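Long-range contact in major capsid protein (Faustovirus, PDB 5J7O), which probably assembles as double jelly-roll trimers into the icosahedral shell that encloses the large double-stranded DNA genome of the virus: residues 417-425 with 436-445. Numbering follows the deposited sequence.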
loop_
_atom_site.group_PDB
_atom_site.type_symbol
_atom_site.label_atom_id
_atom_site.label_comp_id
_atom_site.label_asym_id
_atom_site.label_seq_id
_atom_site.Cartn_x
_atom_site.Cartn_y
_atom_site.Cartn_z
ATOM N N LEU B 417 -11.912 33.756 -8.788
ATOM C CA LEU B 417 -12.312 33.111 -7.546
ATOM C C LEU B 417 -11.085 32.592 -6.813
ATOM O O LEU B 417 -10.129 32.114 -7.429
ATOM C CB LEU B 417 -13.279 31.962 -7.823
ATOM C CG LEU B 417 -14.756 32.251 -7.572
ATOM C CD1 LEU B 417 -15.142 33.567 -8.207
ATOM C CD2 LEU B 417 -15.610 31.125 -8.121
ATOM N N ILE B 418 -11.106 32.707 -5.486
ATOM C CA ILE B 418 -10.038 32.191 -4.645
ATOM C C ILE B 418 -10.663 31.390 -3.512
ATOM O O ILE B 418 -11.830 31.572 -3.157
ATOM C CB ILE B 418 -9.132 33.311 -4.079
ATOM C CG1 ILE B 418 -9.804 34.007 -2.895
ATOM C CG2 ILE B 418 -8.793 34.331 -5.156
ATOM C CD1 ILE B 418 -8.930 35.052 -2.232
ATOM N N ARG B 419 -9.870 30.478 -2.956
ATOM C CA ARG B 419 -10.251 29.709 -1.780
ATOM C C ARG B 419 -9.293 30.046 -0.648
ATOM O O ARG B 419 -8.072 30.037 -0.839
ATOM C CB ARG B 419 -10.238 28.205 -2.062
ATOM C CG ARG B 419 -11.597 27.617 -2.422
ATOM C CD ARG B 419 -11.992 27.925 -3.857
ATOM N NE ARG B 419 -13.132 27.117 -4.287
ATOM C CZ ARG B 419 -13.527 26.990 -5.550
ATOM N NH1 ARG B 419 -12.873 27.617 -6.517
ATOM N NH2 ARG B 419 -14.574 26.230 -5.846
ATOM N N VAL B 420 -9.847 30.339 0.524
ATOM C CA VAL B 420 -9.065 30.792 1.664
ATOM C C VAL B 420 -9.369 29.914 2.870
ATOM O O VAL B 420 -10.486 29.412 3.034
ATOM C CB VAL B 420 -9.341 32.275 1.990
ATOM C CG1 VAL B 420 -8.635 33.175 0.990
ATOM C CG2 VAL B 420 -10.837 32.545 1.985
ATOM N N TYR B 421 -8.362 29.732 3.718
ATOM C CA TYR B 421 -8.529 28.972 4.946
ATOM C C TYR B 421 -9.157 29.845 6.025
ATOM O O TYR B 421 -8.868 31.039 6.126
ATOM C CB TYR B 421 -7.186 28.430 5.433
ATOM C CG TYR B 421 -6.511 27.484 4.466
ATOM C CD1 TYR B 421 -6.818 26.130 4.461
ATOM C CD2 TYR B 421 -5.563 27.945 3.564
ATOM C CE1 TYR B 421 -6.203 25.261 3.580
ATOM C CE2 TYR B 421 -4.942 27.084 2.680
ATOM C CZ TYR B 421 -5.265 25.744 2.691
ATOM O OH TYR B 421 -4.648 24.883 1.813
ATOM N N ARG B 422 -10.022 29.236 6.834
ATOM C CA ARG B 422 -10.669 29.923 7.947
ATOM C C ARG B 422 -10.760 28.939 9.107
ATOM O O ARG B 422 -11.590 28.025 9.086
ATOM C CB ARG B 422 -12.043 30.455 7.550
ATOM C CG ARG B 422 -12.016 31.902 7.097
ATOM C CD ARG B 422 -11.650 32.804 8.264
ATOM N NE ARG B 422 -11.463 34.201 7.883
ATOM C CZ ARG B 422 -11.510 35.214 8.742
ATOM N NH1 ARG B 422 -11.755 34.985 10.025
ATOM N NH2 ARG B 422 -11.325 36.458 8.320
ATOM N N GLU B 423 -9.916 29.141 10.115
ATOM C CA GLU B 423 -9.679 28.166 11.169
ATOM C C GLU B 423 -10.153 28.695 12.517
ATOM O O GLU B 423 -10.037 29.890 12.805
ATOM C CB GLU B 423 -8.187 27.812 11.235
ATOM C CG GLU B 423 -7.698 27.289 12.578
ATOM C CD GLU B 423 -6.205 27.024 12.588
ATOM O OE1 GLU B 423 -5.658 26.657 11.525
ATOM O OE2 GLU B 423 -5.576 27.188 13.655
ATOM N N GLN B 424 -10.702 27.793 13.335
ATOM C CA GLN B 424 -11.043 28.077 14.721
ATOM C C GLN B 424 -10.727 26.857 15.573
ATOM O O GLN B 424 -11.048 25.727 15.195
ATOM C CB GLN B 424 -12.520 28.452 14.886
ATOM C CG GLN B 424 -13.036 28.309 16.313
ATOM C CD GLN B 424 -14.464 28.788 16.479
ATOM O OE1 GLN B 424 -14.804 29.909 16.099
ATOM N NE2 GLN B 424 -15.311 27.938 17.050
ATOM N N VAL B 425 -10.097 27.093 16.720
ATOM C CA VAL B 425 -9.752 26.041 17.669
ATOM C C VAL B 425 -10.382 26.392 19.009
ATOM O O VAL B 425 -10.023 27.405 19.624
ATOM C CB VAL B 425 -8.233 25.868 17.806
ATOM C CG1 VAL B 425 -7.919 24.746 18.776
ATOM C CG2 VAL B 425 -7.612 25.594 16.448
ATOM N N LEU B 436 -20.208 27.736 18.388
ATOM C CA LEU B 436 -20.368 28.738 17.345
ATOM C C LEU B 436 -19.051 28.935 16.605
ATOM O O LEU B 436 -17.989 29.058 17.223
ATOM C CB LEU B 436 -20.839 30.064 17.943
ATOM C CG LEU B 436 -20.929 31.238 16.963
ATOM C CD1 LEU B 436 -22.066 31.040 15.971
ATOM C CD2 LEU B 436 -21.079 32.559 17.702
ATOM N N GLN B 437 -19.124 28.961 15.278
ATOM C CA GLN B 437 -17.945 29.090 14.423
ATOM C C GLN B 437 -17.830 30.552 14.005
ATOM O O GLN B 437 -18.355 30.967 12.971
ATOM C CB GLN B 437 -18.048 28.154 13.225
ATOM C CG GLN B 437 -18.254 26.697 13.608
ATOM C CD GLN B 437 -17.056 26.115 14.329
ATOM O OE1 GLN B 437 -15.918 26.296 13.901
ATOM N NE2 GLN B 437 -17.305 25.423 15.434
ATOM N N SER B 438 -17.129 31.340 14.824
ATOM C CA SER B 438 -17.019 32.774 14.581
ATOM C C SER B 438 -16.099 33.105 13.414
ATOM O O SER B 438 -16.202 34.202 12.854
ATOM C CB SER B 438 -16.524 33.485 15.842
ATOM O OG SER B 438 -17.411 33.279 16.928
ATOM N N GLN B 439 -15.207 32.189 13.034
ATOM C CA GLN B 439 -14.272 32.467 11.950
ATOM C C GLN B 439 -14.959 32.542 10.593
ATOM O O GLN B 439 -14.386 33.102 9.654
ATOM C CB GLN B 439 -13.171 31.401 11.920
ATOM C CG GLN B 439 -13.588 30.059 11.319
ATOM C CD GLN B 439 -14.508 29.250 12.219
ATOM O OE1 GLN B 439 -14.971 29.730 13.254
ATOM N NE2 GLN B 439 -14.770 28.008 11.829
ATOM N N LEU B 440 -16.171 32.010 10.471
ATOM C CA LEU B 440 -16.830 31.896 9.176
ATOM C C LEU B 440 -17.520 33.206 8.813
ATOM O O LEU B 440 -18.424 33.658 9.523
ATOM C CB LEU B 440 -17.829 30.742 9.199
ATOM C CG LEU B 440 -17.192 29.400 9.563
ATOM C CD1 LEU B 440 -18.175 28.253 9.395
ATOM C CD2 LEU B 440 -15.952 29.179 8.721
ATOM N N LYS B 441 -17.091 33.811 7.702
ATOM C CA LYS B 441 -17.689 35.037 7.193
ATOM C C LYS B 441 -18.178 34.937 5.756
ATOM O O LYS B 441 -18.981 35.781 5.341
ATOM C CB LYS B 441 -16.689 36.204 7.271
ATOM C CG LYS B 441 -16.600 36.889 8.625
ATOM C CD LYS B 441 -15.694 36.135 9.582
ATOM C CE LYS B 441 -15.453 36.938 10.850
ATOM N NZ LYS B 441 -14.486 36.264 11.757
ATOM N N TRP B 442 -17.732 33.948 4.997
ATOM C CA TRP B 442 -17.938 33.859 3.559
ATOM C C TRP B 442 -18.527 32.503 3.217
ATOM O O TRP B 442 -18.619 31.622 4.077
ATOM C CB TRP B 442 -16.595 34.083 2.840
ATOM C CG TRP B 442 -16.004 35.423 3.149
ATOM C CD1 TRP B 442 -16.684 36.584 3.374
ATOM C CD2 TRP B 442 -14.615 35.737 3.296
ATOM N NE1 TRP B 442 -15.805 37.604 3.640
ATOM C CE2 TRP B 442 -14.528 37.111 3.599
ATOM C CE3 TRP B 442 -13.435 34.993 3.196
ATOM C CZ2 TRP B 442 -13.310 37.755 3.803
ATOM C CZ3 TRP B 442 -12.226 35.635 3.399
ATOM C CH2 TRP B 442 -12.173 37.002 3.699
ATOM N N PRO B 443 -18.973 32.305 1.971
ATOM C CA PRO B 443 -19.517 30.992 1.593
ATOM C C PRO B 443 -18.507 29.883 1.843
ATOM O O PRO B 443 -17.328 30.008 1.511
ATOM C CB PRO B 443 -19.821 31.151 0.101
ATOM C CG PRO B 443 -20.068 32.589 -0.068
ATOM C CD PRO B 443 -19.130 33.280 0.875
ATOM N N VAL B 444 -18.982 28.792 2.437
ATOM C CA VAL B 444 -18.135 27.679 2.846
ATOM C C VAL B 444 -18.402 26.495 1.929
ATOM O O VAL B 444 -19.554 26.076 1.762
ATOM C CB VAL B 444 -18.377 27.298 4.316
ATOM C CG1 VAL B 444 -17.512 26.109 4.701
ATOM C CG2 VAL B 444 -18.100 28.487 5.223
ATOM N N GLU B 445 -17.335 25.957 1.335
ATOM C CA GLU B 445 -17.446 24.736 0.545
ATOM C C GLU B 445 -17.487 23.504 1.441
ATOM O O GLU B 445 -18.366 22.648 1.296
ATOM C CB GLU B 445 -16.279 24.633 -0.437
ATOM C CG GLU B 445 -16.361 25.562 -1.630
ATOM C CD GLU B 445 -15.256 25.298 -2.635
ATOM O OE1 GLU B 445 -14.072 25.322 -2.238
ATOM O OE2 GLU B 445 -15.572 25.050 -3.817
#
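The side-chain amide of Gln424 reaches over to the backbone of 436-445 and grips it twice. Gln424 NE2 gives a nearly straight bond, 167° at the hydrogen, to Leu436 O at 2.9 Å, with that oxygen lying in the amide plane. On the other branch, Gln424 OE1 takes Ser438 N at 3.0 Å, a more bent bond. The side chain gets there fully stretched, with CG anti to the backbone N (chi1 161°) and the chain straight beyond it. Gln439 crosses it at about a right angle, its OE1 and CD lying against Gln424 CB. Gln439 NE2 turns back within the type I turn 437-440 to bond Gln437 OE1, which is also held by Ser611.

Two residues back along the strand, Arg422 lies against the turn, Arg422 CD 3.1 Å from Gln439 O, while Lys441 CD sits over one face of the Arg422 guanidinium. Lys441 NZ bonds Ser438 O, although Arg422 NH1 is 3.5 Å from Lys441 NZ, two like charges side by side. Val420 CG2 then meets the edge of the Trp442 ring, near the ring plane.

At the far end Arg419 takes Glu445 side-on: Arg419 NE bonds Glu445 OE1 at 2.9 Å and NH2 bonds OE2 at 2.6 Å. The carboxylate lies at the guanidinium edge, yet the two planes are 44° apart. Arg419 NH1 goes on to Tyr578 O.

Strand 415-428, outermost in its jelly-roll sheet within this chain, takes its backbone partner from 607-620; here its side chains meet both backbone and side chains of the connection from 432-436 to 444-453. Neutral amide-to-backbone hydrogen bonds hold one end, a two-pronged salt bridge the other.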